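Local coordinates for protein Polyphosphate:AMP phosphotransferase (Meiothermus ruber H328, PDB 5O6M) that uses inorganic polyphosphate as a phosphate donor to convert AMP to ADP and ADP to ATP, and also accepts other nucleoside mono- and diphosphates, at residues D[118-121]-D[122-126]; D[136-139]-D[140-143]; D[168-171]-D[172-176]; D[241-244]-D[245-249]. The protein carries 1 engineered substitution. All coordinates share one frame; numbering follows the deposited sequence.

Contact 1. Residues D[118-121]-D[122-126]. Engineered in segment 118-121: Asp121 (natural residue Asn). With ATP (adenosine-5'-triphosphate), chain X.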
loop_
_atom_site.group_PDB
_atom_site.type_symbol
_atom_site.label_atom_id
_atom_site.label_comp_id
_atom_site.label_asym_id
_atom_site.label_seq_id
_atom_site.Cartn_x
_atom_site.Cartn_y
_atom_site.Cartn_z
ATOM N N VAL D 118 11.486 13.391 -1.289
ATOM C CA VAL D 118 11.622 12.185 -0.487
ATOM C C VAL D 118 13.097 11.920 -0.237
ATOM O O VAL D 118 13.923 12.021 -1.151
ATOM C CB VAL D 118 10.954 10.972 -1.163
ATOM C CG1 VAL D 118 11.324 9.700 -0.428
ATOM C CG2 VAL D 118 9.442 11.151 -1.198
ATOM N N ILE D 119 13.422 11.577 1.004
ATOM C CA ILE D 119 14.762 11.161 1.381
ATOM C C ILE D 119 14.730 9.655 1.587
ATOM O O ILE D 119 13.967 9.153 2.421
ATOM C CB ILE D 119 15.247 11.884 2.643
ATOM C CG1 ILE D 119 15.229 13.395 2.414
ATOM C CG2 ILE D 119 16.645 11.422 3.014
ATOM C CD1 ILE D 119 15.103 14.201 3.689
ATOM N N PHE D 120 15.533 8.935 0.806
ATOM C CA PHE D 120 15.739 7.509 1.028
ATOM C C PHE D 120 16.819 7.340 2.091
ATOM O O PHE D 120 18.000 7.604 1.840
ATOM C CB PHE D 120 16.115 6.800 -0.271
ATOM C CG PHE D 120 14.933 6.424 -1.126
ATOM C CD1 PHE D 120 13.650 6.821 -0.779
ATOM C CD2 PHE D 120 15.103 5.652 -2.267
ATOM C CE1 PHE D 120 12.559 6.466 -1.564
ATOM C CE2 PHE D 120 14.019 5.296 -3.053
ATOM C CZ PHE D 120 12.746 5.701 -2.703
ATOM N N ASP D 121 16.407 6.924 3.286
ATOM C CA ASP D 121 17.329 6.595 4.372
ATOM C C ASP D 121 17.740 5.146 4.153
ATOM O O ASP D 121 17.062 4.210 4.583
ATOM C CB ASP D 121 16.665 6.820 5.726
ATOM C CG ASP D 121 17.445 6.210 6.873
ATOM O OD1 ASP D 121 18.677 6.065 6.752
ATOM O OD2 ASP D 121 16.819 5.878 7.901
ATOM N N ARG D 122 18.870 4.962 3.464
ATOM C CA ARG D 122 19.198 3.696 2.818
ATOM C C ARG D 122 18.248 3.498 1.642
ATOM O O ARG D 122 17.240 4.205 1.540
ATOM C CB ARG D 122 19.116 2.532 3.806
ATOM C CG ARG D 122 20.182 2.579 4.892
ATOM C CD ARG D 122 20.170 1.315 5.737
ATOM N NE ARG D 122 20.970 1.470 6.948
ATOM C CZ ARG D 122 22.274 1.229 7.021
ATOM N NH1 ARG D 122 22.935 0.809 5.949
ATOM N NH2 ARG D 122 22.913 1.400 8.169
ATOM N N SER D 123 18.542 2.564 0.745
ATOM C CA SER D 123 17.824 2.545 -0.520
ATOM C C SER D 123 17.980 1.181 -1.178
ATOM O O SER D 123 18.419 0.209 -0.554
ATOM C CB SER D 123 18.333 3.651 -1.448
ATOM O OG SER D 123 19.662 3.370 -1.846
ATOM N N HIS D 124 17.608 1.128 -2.460
ATOM C CA HIS D 124 17.829 -0.044 -3.295
ATOM C C HIS D 124 19.301 -0.423 -3.390
ATOM O O HIS D 124 19.612 -1.557 -3.771
ATOM C CB HIS D 124 17.268 0.216 -4.696
ATOM C CG HIS D 124 17.600 1.573 -5.241
ATOM N ND1 HIS D 124 17.222 2.741 -4.615
ATOM C CD2 HIS D 124 18.248 1.948 -6.370
ATOM C CE1 HIS D 124 17.647 3.777 -5.317
ATOM N NE2 HIS D 124 18.269 3.323 -6.390
ATOM N N TYR D 125 20.212 0.496 -3.065
ATOM C CA TYR D 125 21.631 0.177 -3.160
ATOM C C TYR D 125 22.052 -0.863 -2.131
ATOM O O TYR D 125 23.034 -1.575 -2.358
ATOM C CB TYR D 125 22.468 1.455 -3.025
ATOM C CG TYR D 125 22.389 2.298 -4.277
ATOM C CD1 TYR D 125 23.182 2.010 -5.379
ATOM C CD2 TYR D 125 21.504 3.362 -4.369
ATOM C CE1 TYR D 125 23.101 2.761 -6.538
ATOM C CE2 TYR D 125 21.417 4.122 -5.525
ATOM C CZ TYR D 125 22.219 3.814 -6.607
ATOM O OH TYR D 125 22.144 4.562 -7.762
ATOM N N GLU D 126 21.310 -0.996 -1.029
ATOM C CA GLU D 126 21.592 -2.063 -0.074
ATOM C C GLU D 126 21.553 -3.440 -0.723
ATOM O O GLU D 126 22.172 -4.375 -0.202
ATOM C CB GLU D 126 20.604 -2.004 1.093
ATOM C CG GLU D 126 20.726 -0.753 1.950
ATOM C CD GLU D 126 21.991 -0.742 2.796
ATOM O OE1 GLU D 126 22.492 -1.837 3.131
ATOM O OE2 GLU D 126 22.480 0.358 3.131
HETATM P PG ATP X . 20.222 2.471 10.629
HETATM O O1G ATP X . 19.745 2.824 9.246
HETATM O O2G ATP X . 21.655 1.949 10.645
HETATM O O3G ATP X . 20.114 3.646 11.613
HETATM P PB ATP X . 18.183 1.197 12.302
HETATM O O1B ATP X . 18.606 0.447 13.505
HETATM O O2B ATP X . 17.679 2.622 12.535
HETATM O O3B ATP X . 19.344 1.278 11.216
HETATM P PA ATP X . 16.780 -0.104 10.037
HETATM O O1A ATP X . 16.338 1.016 9.180
HETATM O O2A ATP X . 15.753 -1.225 10.174
HETATM O O3A ATP X . 17.037 0.416 11.521
HETATM O "O5'" ATP X . 18.112 -0.827 9.402
HETATM C "C5'" ATP X . 18.478 -2.157 9.823
HETATM C "C4'" ATP X . 19.381 -2.850 8.830
HETATM O "O4'" ATP X . 18.676 -3.168 7.609
HETATM C "C3'" ATP X . 20.654 -2.101 8.404
HETATM O "O3'" ATP X . 21.793 -2.749 8.958
HETATM C "C2'" ATP X . 20.654 -2.219 6.869
HETATM O "O2'" ATP X . 21.931 -2.537 6.328
HETATM C "C1'" ATP X . 19.699 -3.388 6.665
HETATM N N9 ATP X . 19.134 -3.503 5.325
HETATM C C8 ATP X . 18.574 -2.518 4.556
HETATM N N7 ATP X . 18.255 -2.902 3.343
HETATM C C5 ATP X . 18.627 -4.237 3.313
HETATM C C6 ATP X . 18.569 -5.218 2.302
HETATM N N6 ATP X . 18.143 -4.981 1.059
HETATM N N1 ATP X . 19.011 -6.457 2.606
HETATM C C2 ATP X . 19.491 -6.688 3.831
HETATM N N3 ATP X . 19.611 -5.842 4.856
HETATM C C4 ATP X . 19.159 -4.626 4.531
#

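Contact 2. Residues D[136-139]-D[140-143]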
loop_
_atom_site.group_PDB
_atom_site.type_symbol
_atom_site.label_atom_id
_atom_site.label_comp_id
_atom_site.label_asym_id
_atom_site.label_seq_id
_atom_site.Cartn_x
_atom_site.Cartn_y
_atom_site.Cartn_z
ATOM N N LEU D 136 24.097 -12.496 0.276
ATOM C CA LEU D 136 22.704 -12.853 0.517
ATOM C C LEU D 136 22.054 -13.438 -0.728
ATOM O O LEU D 136 21.028 -14.115 -0.618
ATOM C CB LEU D 136 21.926 -11.634 1.010
ATOM C CG LEU D 136 22.429 -11.042 2.329
ATOM C CD1 LEU D 136 21.538 -9.896 2.788
ATOM C CD2 LEU D 136 22.523 -12.118 3.404
ATOM N N VAL D 137 22.620 -13.173 -1.900
ATOM C CA VAL D 137 22.308 -13.910 -3.124
ATOM C C VAL D 137 23.603 -14.142 -3.885
ATOM O O VAL D 137 24.588 -13.413 -3.704
ATOM C CB VAL D 137 21.293 -13.165 -4.014
ATOM C CG1 VAL D 137 19.993 -12.922 -3.257
ATOM C CG2 VAL D 137 21.885 -11.854 -4.511
ATOM N N PRO D 138 23.635 -15.162 -4.738
ATOM C CA PRO D 138 24.871 -15.462 -5.471
ATOM C C PRO D 138 25.314 -14.271 -6.308
ATOM O O PRO D 138 24.492 -13.517 -6.834
ATOM C CB PRO D 138 24.484 -16.656 -6.354
ATOM C CG PRO D 138 23.273 -17.250 -5.691
ATOM C CD PRO D 138 22.548 -16.100 -5.066
ATOM N N GLN D 139 26.637 -14.103 -6.420
ATOM C CA GLN D 139 27.178 -13.022 -7.241
ATOM C C GLN D 139 26.534 -12.988 -8.622
ATOM O O GLN D 139 26.365 -11.910 -9.206
ATOM C CB GLN D 139 28.696 -13.160 -7.376
ATOM C CG GLN D 139 29.285 -12.302 -8.491
ATOM C CD GLN D 139 30.803 -12.285 -8.490
ATOM O OE1 GLN D 139 31.438 -12.476 -7.452
ATOM N NE2 GLN D 139 31.391 -12.054 -9.659
ATOM N N GLN D 140 26.175 -14.156 -9.162
ATOM C CA GLN D 140 25.424 -14.194 -10.410
ATOM C C GLN D 140 24.153 -13.362 -10.333
ATOM O O GLN D 140 23.729 -12.782 -11.339
ATOM C CB GLN D 140 25.080 -15.644 -10.760
ATOM C CG GLN D 140 24.017 -15.799 -11.845
ATOM C CD GLN D 140 24.589 -16.071 -13.221
ATOM O OE1 GLN D 140 25.805 -16.101 -13.407
ATOM N NE2 GLN D 140 23.707 -16.276 -14.197
ATOM N N VAL D 141 23.540 -13.277 -9.153
ATOM C CA VAL D 141 22.315 -12.495 -9.008
ATOM C C VAL D 141 22.624 -11.009 -8.852
ATOM O O VAL D 141 22.216 -10.187 -9.681
ATOM C CB VAL D 141 21.471 -13.026 -7.834
ATOM C CG1 VAL D 141 20.277 -12.120 -7.591
ATOM C CG2 VAL D 141 21.006 -14.445 -8.126
ATOM N N TRP D 142 23.353 -10.640 -7.795
ATOM C CA TRP D 142 23.500 -9.216 -7.503
ATOM C C TRP D 142 24.404 -8.497 -8.494
ATOM O O TRP D 142 24.406 -7.262 -8.511
ATOM C CB TRP D 142 24.005 -8.996 -6.069
ATOM C CG TRP D 142 25.323 -9.625 -5.727
ATOM C CD1 TRP D 142 25.525 -10.715 -4.930
ATOM C CD2 TRP D 142 26.626 -9.170 -6.120
ATOM N NE1 TRP D 142 26.869 -10.985 -4.826
ATOM C CE2 TRP D 142 27.566 -10.049 -5.544
ATOM C CE3 TRP D 142 27.088 -8.112 -6.909
ATOM C CZ2 TRP D 142 28.940 -9.903 -5.735
ATOM C CZ3 TRP D 142 28.454 -7.968 -7.095
ATOM C CH2 TRP D 142 29.362 -8.859 -6.512
ATOM N N GLN D 143 25.162 -9.226 -9.315
ATOM C CA GLN D 143 25.941 -8.574 -10.362
ATOM C C GLN D 143 25.038 -7.975 -11.433
ATOM O O GLN D 143 25.379 -6.946 -12.028
ATOM C CB GLN D 143 26.926 -9.571 -10.980
ATOM C CG GLN D 143 27.407 -9.216 -12.386
ATOM C CD GLN D 143 28.289 -7.976 -12.424
ATOM O OE1 GLN D 143 28.715 -7.467 -11.384
ATOM N NE2 GLN D 143 28.569 -7.485 -13.629
#

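Contact 3. Residues D[168-171]-D[172-176]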
loop_
_atom_site.group_PDB
_atom_site.type_symbol
_atom_site.label_atom_id
_atom_site.label_comp_id
_atom_site.label_asym_id
_atom_site.label_seq_id
_atom_site.Cartn_x
_atom_site.Cartn_y
_atom_site.Cartn_z
ATOM N N LEU D 168 27.944 9.601 2.120
ATOM C CA LEU D 168 28.657 10.292 3.193
ATOM C C LEU D 168 29.872 9.453 3.576
ATOM O O LEU D 168 29.731 8.348 4.111
ATOM C CB LEU D 168 27.748 10.545 4.391
ATOM C CG LEU D 168 26.378 11.155 4.091
ATOM C CD1 LEU D 168 25.561 11.303 5.371
ATOM C CD2 LEU D 168 26.500 12.478 3.358
ATOM N N HIS D 169 31.067 9.989 3.320
ATOM C CA HIS D 169 32.304 9.214 3.311
ATOM C C HIS D 169 33.096 9.495 4.586
ATOM O O HIS D 169 33.636 10.593 4.763
ATOM C CB HIS D 169 33.128 9.558 2.073
ATOM C CG HIS D 169 34.342 8.702 1.893
ATOM N ND1 HIS D 169 34.374 7.371 2.253
ATOM C CD2 HIS D 169 35.565 8.986 1.388
ATOM C CE1 HIS D 169 35.565 6.871 1.974
ATOM N NE2 HIS D 169 36.307 7.830 1.450
ATOM N N ILE D 170 33.148 8.511 5.480
ATOM C CA ILE D 170 33.945 8.612 6.692
ATOM C C ILE D 170 35.070 7.586 6.625
ATOM O O ILE D 170 35.021 6.607 5.871
ATOM C CB ILE D 170 33.109 8.417 7.975
ATOM C CG1 ILE D 170 32.513 7.008 8.018
ATOM C CG2 ILE D 170 32.020 9.481 8.077
ATOM C CD1 ILE D 170 32.000 6.604 9.386
ATOM N N SER D 171 36.097 7.822 7.434
ATOM C CA SER D 171 37.242 6.933 7.529
ATOM C C SER D 171 36.977 5.802 8.519
ATOM O O SER D 171 36.051 5.857 9.333
ATOM C CB SER D 171 38.477 7.718 7.959
ATOM O OG SER D 171 38.285 8.239 9.261
ATOM N N LYS D 172 37.825 4.771 8.454
ATOM C CA LYS D 172 37.663 3.633 9.352
ATOM C C LYS D 172 37.870 4.043 10.803
ATOM O O LYS D 172 37.150 3.582 11.697
ATOM C CB LYS D 172 38.636 2.515 8.977
ATOM C CG LYS D 172 38.433 1.247 9.783
ATOM C CD LYS D 172 39.363 0.130 9.340
ATOM C CE LYS D 172 39.145 -1.120 10.182
ATOM N NZ LYS D 172 39.837 -2.318 9.620
ATOM N N ASP D 173 38.852 4.910 11.058
ATOM C CA ASP D 173 39.094 5.368 12.422
ATOM C C ASP D 173 37.994 6.311 12.892
ATOM O O ASP D 173 37.625 6.305 14.073
ATOM C CB ASP D 173 40.463 6.044 12.514
ATOM C CG ASP D 173 40.598 6.924 13.744
ATOM O OD1 ASP D 173 40.634 6.381 14.871
ATOM O OD2 ASP D 173 40.674 8.161 13.582
ATOM N N GLU D 174 37.459 7.134 11.985
ATOM C CA GLU D 174 36.353 8.009 12.361
ATOM C C GLU D 174 35.130 7.205 12.787
ATOM O O GLU D 174 34.465 7.550 13.771
ATOM C CB GLU D 174 36.003 8.956 11.218
ATOM C CG GLU D 174 34.798 9.823 11.537
ATOM C CD GLU D 174 35.055 10.770 12.696
ATOM O OE1 GLU D 174 36.231 11.107 12.944
ATOM O OE2 GLU D 174 34.081 11.161 13.373
ATOM N N GLN D 175 34.813 6.131 12.060
ATOM C CA GLN D 175 33.685 5.299 12.462
ATOM C C GLN D 175 33.892 4.748 13.865
ATOM O O GLN D 175 32.936 4.626 14.642
ATOM C CB GLN D 175 33.482 4.150 11.475
ATOM C CG GLN D 175 32.341 3.228 11.875
ATOM C CD GLN D 175 32.242 1.984 11.016
ATOM O OE1 GLN D 175 33.245 1.329 10.735
ATOM N NE2 GLN D 175 31.027 1.656 10.591
ATOM N N ARG D 176 35.139 4.413 14.211
ATOM C CA ARG D 176 35.415 3.860 15.532
ATOM C C ARG D 176 34.986 4.824 16.630
ATOM O O ARG D 176 34.400 4.407 17.637
ATOM C CB ARG D 176 36.901 3.524 15.661
ATOM C CG ARG D 176 37.204 2.388 16.629
ATOM C CD ARG D 176 38.168 2.812 17.736
ATOM N NE ARG D 176 39.025 3.927 17.341
ATOM C CZ ARG D 176 38.981 5.137 17.894
ATOM N NH1 ARG D 176 38.128 5.390 18.879
ATOM N NH2 ARG D 176 39.795 6.091 17.468
#

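Contact 4. Residues D[241-244]-D[245-249]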
loop_
_atom_site.group_PDB
_atom_site.type_symbol
_atom_site.label_atom_id
_atom_site.label_comp_id
_atom_site.label_asym_id
_atom_site.label_seq_id
_atom_site.Cartn_x
_atom_site.Cartn_y
_atom_site.Cartn_z
ATOM N N HIS D 241 24.492 22.759 0.106
ATOM C CA HIS D 241 24.798 23.540 -1.091
ATOM C C HIS D 241 24.367 22.807 -2.351
ATOM O O HIS D 241 23.686 23.374 -3.214
ATOM C CB HIS D 241 26.288 23.873 -1.155
ATOM C CG HIS D 241 26.687 24.548 -2.431
ATOM N ND1 HIS D 241 26.432 25.879 -2.678
ATOM C CD2 HIS D 241 27.309 24.073 -3.535
ATOM C CE1 HIS D 241 26.882 26.196 -3.879
ATOM N NE2 HIS D 241 27.421 25.117 -4.419
ATOM N N ILE D 242 24.749 21.536 -2.471
ATOM C CA ILE D 242 24.396 20.772 -3.661
ATOM C C ILE D 242 22.883 20.707 -3.819
ATOM O O ILE D 242 22.350 20.924 -4.913
ATOM C CB ILE D 242 25.036 19.372 -3.594
ATOM C CG1 ILE D 242 26.565 19.496 -3.678
ATOM C CG2 ILE D 242 24.484 18.462 -4.683
ATOM C CD1 ILE D 242 27.324 18.266 -3.240
ATOM N N LEU D 243 22.166 20.449 -2.724
ATOM C CA LEU D 243 20.712 20.337 -2.805
ATOM C C LEU D 243 20.065 21.655 -3.224
ATOM O O LEU D 243 19.202 21.681 -4.109
ATOM C CB LEU D 243 20.140 19.867 -1.467
ATOM C CG LEU D 243 18.612 19.877 -1.405
ATOM C CD1 LEU D 243 18.033 19.018 -2.516
ATOM C CD2 LEU D 243 18.115 19.407 -0.044
ATOM N N VAL D 244 20.471 22.762 -2.599
ATOM C CA VAL D 244 19.823 24.045 -2.869
ATOM C C VAL D 244 20.002 24.445 -4.328
ATOM O O VAL D 244 19.041 24.826 -5.007
ATOM C CB VAL D 244 20.354 25.132 -1.918
ATOM C CG1 VAL D 244 20.029 26.513 -2.471
ATOM C CG2 VAL D 244 19.750 24.958 -0.531
ATOM N N GLU D 245 21.238 24.376 -4.833
ATOM C CA GLU D 245 21.490 24.792 -6.211
ATOM C C GLU D 245 20.675 23.959 -7.192
ATOM O O GLU D 245 20.032 24.501 -8.101
ATOM C CB GLU D 245 22.982 24.703 -6.532
ATOM C CG GLU D 245 23.300 24.957 -8.000
ATOM C CD GLU D 245 24.766 25.262 -8.246
ATOM O OE1 GLU D 245 25.417 25.812 -7.331
ATOM O OE2 GLU D 245 25.264 24.954 -9.352
ATOM N N THR D 246 20.690 22.634 -7.023
ATOM C CA THR D 246 19.849 21.766 -7.844
ATOM C C THR D 246 18.397 22.237 -7.827
ATOM O O THR D 246 17.734 22.284 -8.870
ATOM C CB THR D 246 19.960 20.319 -7.363
ATOM O OG1 THR D 246 21.337 19.923 -7.364
ATOM C CG2 THR D 246 19.176 19.392 -8.281
ATOM N N LEU D 247 17.878 22.570 -6.642
ATOM C CA LEU D 247 16.506 23.062 -6.552
ATOM C C LEU D 247 16.346 24.399 -7.271
ATOM O O LEU D 247 15.334 24.631 -7.943
ATOM C CB LEU D 247 16.085 23.172 -5.086
ATOM C CG LEU D 247 15.927 21.828 -4.373
ATOM C CD1 LEU D 247 15.595 22.007 -2.906
ATOM C CD2 LEU D 247 14.849 20.999 -5.062
ATOM N N GLU D 248 17.337 25.291 -7.145
ATOM C CA GLU D 248 17.291 26.554 -7.881
ATOM C C GLU D 248 17.222 26.314 -9.383
ATOM O O GLU D 248 16.513 27.027 -10.105
ATOM C CB GLU D 248 18.514 27.411 -7.546
ATOM C CG GLU D 248 18.626 27.837 -6.096
ATOM C CD GLU D 248 18.149 29.263 -5.870
ATOM O OE1 GLU D 248 17.312 29.746 -6.664
ATOM O OE2 GLU D 248 18.618 29.898 -4.900
ATOM N N GLY D 249 17.962 25.317 -9.872
ATOM C CA GLY D 249 17.977 25.018 -11.291
ATOM C C GLY D 249 16.633 24.617 -11.860
ATOM O O GLY D 249 16.445 24.677 -13.079
#

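Contact 1. Residues D[118-121]-D[122-126]
Between Phe120 and Ser123 the chain leaves the end of strand 117-121 and turns: Arg122 takes a positive phi of 69°, and one 3-10 turn starts at His124. The strand lies between 86-90 and 57-64 in the parallel sheet of a P-loop-type kinase fold, and its C-terminal end opens on the ATP pocket. The bend brings the loop close to Phe120, whose CB is 3.4 Å from Arg122 O and whose CD2 is 3.9 Å from Ser123 CB, both oblique to the ring; His124 ND1 lies at the edge of the same ring, and its NE2 is hydrogen-bonded to Glu153. Ser123 closes an ST turn: its OG accepts from Tyr125 N at 3.2 Å, almost straight (168°), and pairs with Gln63. Asp121, an engineered residue in place of the natural Asn, has its carboxylate in a salt bridge with Lys70 and a hydrogen bond with Ser90. Arg122 reaches the nucleotide through a chain extended from CG to NE. Two N-H groups of its guanidinium grip the gamma-phosphate, NE to O1G at 2.9 Å and NH2 to O2G at 2.8 Å, and the C2' of the ribose lies over one face near the rim. NH2 has a second partner in Asp66. This fork fixes the rotation of the guanidinium and probably offsets part of the gamma-phosphate's negative charge. The remaining nitrogen, NH1, forms a salt bridge of 2.9 Å with Glu126 OE2, in the guanidinium plane but 46° above the carboxylate plane; the other oxygen, OE1, accepts a weak bond of 3.3 Å from the ribose O2'.

Contact 2. Residues D[136-139]-D[140-143]
This is a local contact at the start of a short surface helix, where the loop after helix 130-133 passes Val137 and Pro138 and leads into helix 139-142; there both meet Val141, and Val137 also meets Trp142. Pro138 occupies the N-cap position, and the evidence lies in the backbone bonds of the first turn: Pro138 O accepts from Trp142 N at 3.2 Å, and Gln139 O continues the helical pattern with Gln143 N at 2.9 Å. The indole of Trp142 folds back against this first turn. With CG lodged between the backbone N and the carbonyl carbon (chi1 59°), the ring lies beneath Gln139, whose CA sits over the five-membered ring, 3.5 Å from its centroid and 27° off the normal, a CH-pi contact. The extended side chain of Gln139 then runs on past the rim of the six-membered ring, its CG 3.7 Å from Trp142 CZ2. Val137 O, by contrast, meets the ring at its edge and in plane, 3.1 Å from Trp142 CD1. On another side of the turn Val137 and Val141 cross at about a right angle, and the methyl CG2 of Val137 is pressed to 3.5 Å from CG1 of Val141, tighter than usual van der Waals contact. The other methyl of Val141, CG2, meets the proline ring at Pro138 CD, 3.8 Å away. Beyond the turn, Leu136 touches the bound ATP and Val141 packs on Glu159 of a second subunit, while Val137 packs on Val131 and Trp142 on Arg132, both of helix 130-133.

Contact 3. Residues D[168-171]-D[172-176]
Gln175 N donates to Ser171 O at 3.0 Å with an N-H angle of 162°, the bond that opens the regular pattern of helix 172-183. The side chain of the same serine, at the N-cap position, ties up a second amide of the first turn: Ser171 OG accepts from Glu174 N at 3.1 Å. The torsion that makes this possible sets OG between the backbone N and the carbonyl carbon (chi1 64°), facing the helix start. Next to the cap, the Ile170 side chain crosses that of Gln175 at about a right angle, and its CD1 touches Gln175 CB at 3.5 Å. Beyond CB, Gln175 extends to Asp66 and Arg200. Glu174 bends at chi2 toward a salt bridge with Arg178, one turn on. Arg176 NH2 meets Asp173 OD1 at 2.7 Å, nearly along the carboxylate C-O axis. A valine in place of Ser171 would probably leave Glu174 N without its capping acceptor and weaken the start of the helix. The chemistry is that of a strand-to-helix junction: a hydroxyl satisfies an amide that has no preceding turn to bond to, while an isoleucine covers the first turn from the strand side.

Contact 4. Residues D[241-244]-D[245-249]
Leu243 and Leu247 lie one helical turn apart in helix 232-249, and their side chains slant across each other with the two CD1 methyls 3.9 Å apart. Leu243 holds CG out from the helix (chi1 173°), while Leu247 (chi1 -69°) leans back toward the preceding turn, which brings its CD1 to that of Leu243; both leucines pack on Leu43 of helix 29-53. Val244 and Glu248 instead run side by side in the same direction, CG1 of the valine 4.1 Å from CG of the glutamate, whose carboxylate then goes to a salt bridge with Arg42. His241 and Glu245 are likewise parallel neighbours, but their flat ends are turned 82° apart, and NE2 of the histidine stays 3.6 Å from OE1 of the glutamate. Thr246 behaves differently. Its OG1 gives a hydrogen bond of 2.8 Å to Ile242 O, which also accepts from Thr246 N at 3.2 Å, the two donors arriving from opposite faces of the carbonyl plane. A leucine at Thr246 would probably cost Ile242 O its second donor and press a larger apolar group against Thr162 and Leu164 of the sheet. Ile242 and Thr246 face strand 161-169, while Leu243, Val244 and Leu247 face helix 29-53. Such a division of sides is that of a helix covering a parallel sheet in the alpha/beta fold of P-loop kinases.

The four contacts follow one another along the chain in numerical order, all within the same P-loop kinase fold, and none touches another. Contact 1 ends a strand of the parallel sheet near the middle of the molecule and is about 20 Å, centre to centre, from each of the other three. Contact 3 ends strand 161-169 of the same sheet, and contact 4 lies on helix 232-249, which packs against that strand. Contact 2 belongs to a small helix at the surface; contacts 2 and 4, on opposite sides of the chain's centre, have centres 36 Å apart. Arg122 and, more weakly, Glu126 of contact 1 bind ATP, and Leu136 of contact 2 touches it, so the nucleotide site draws on loops beyond the sheet.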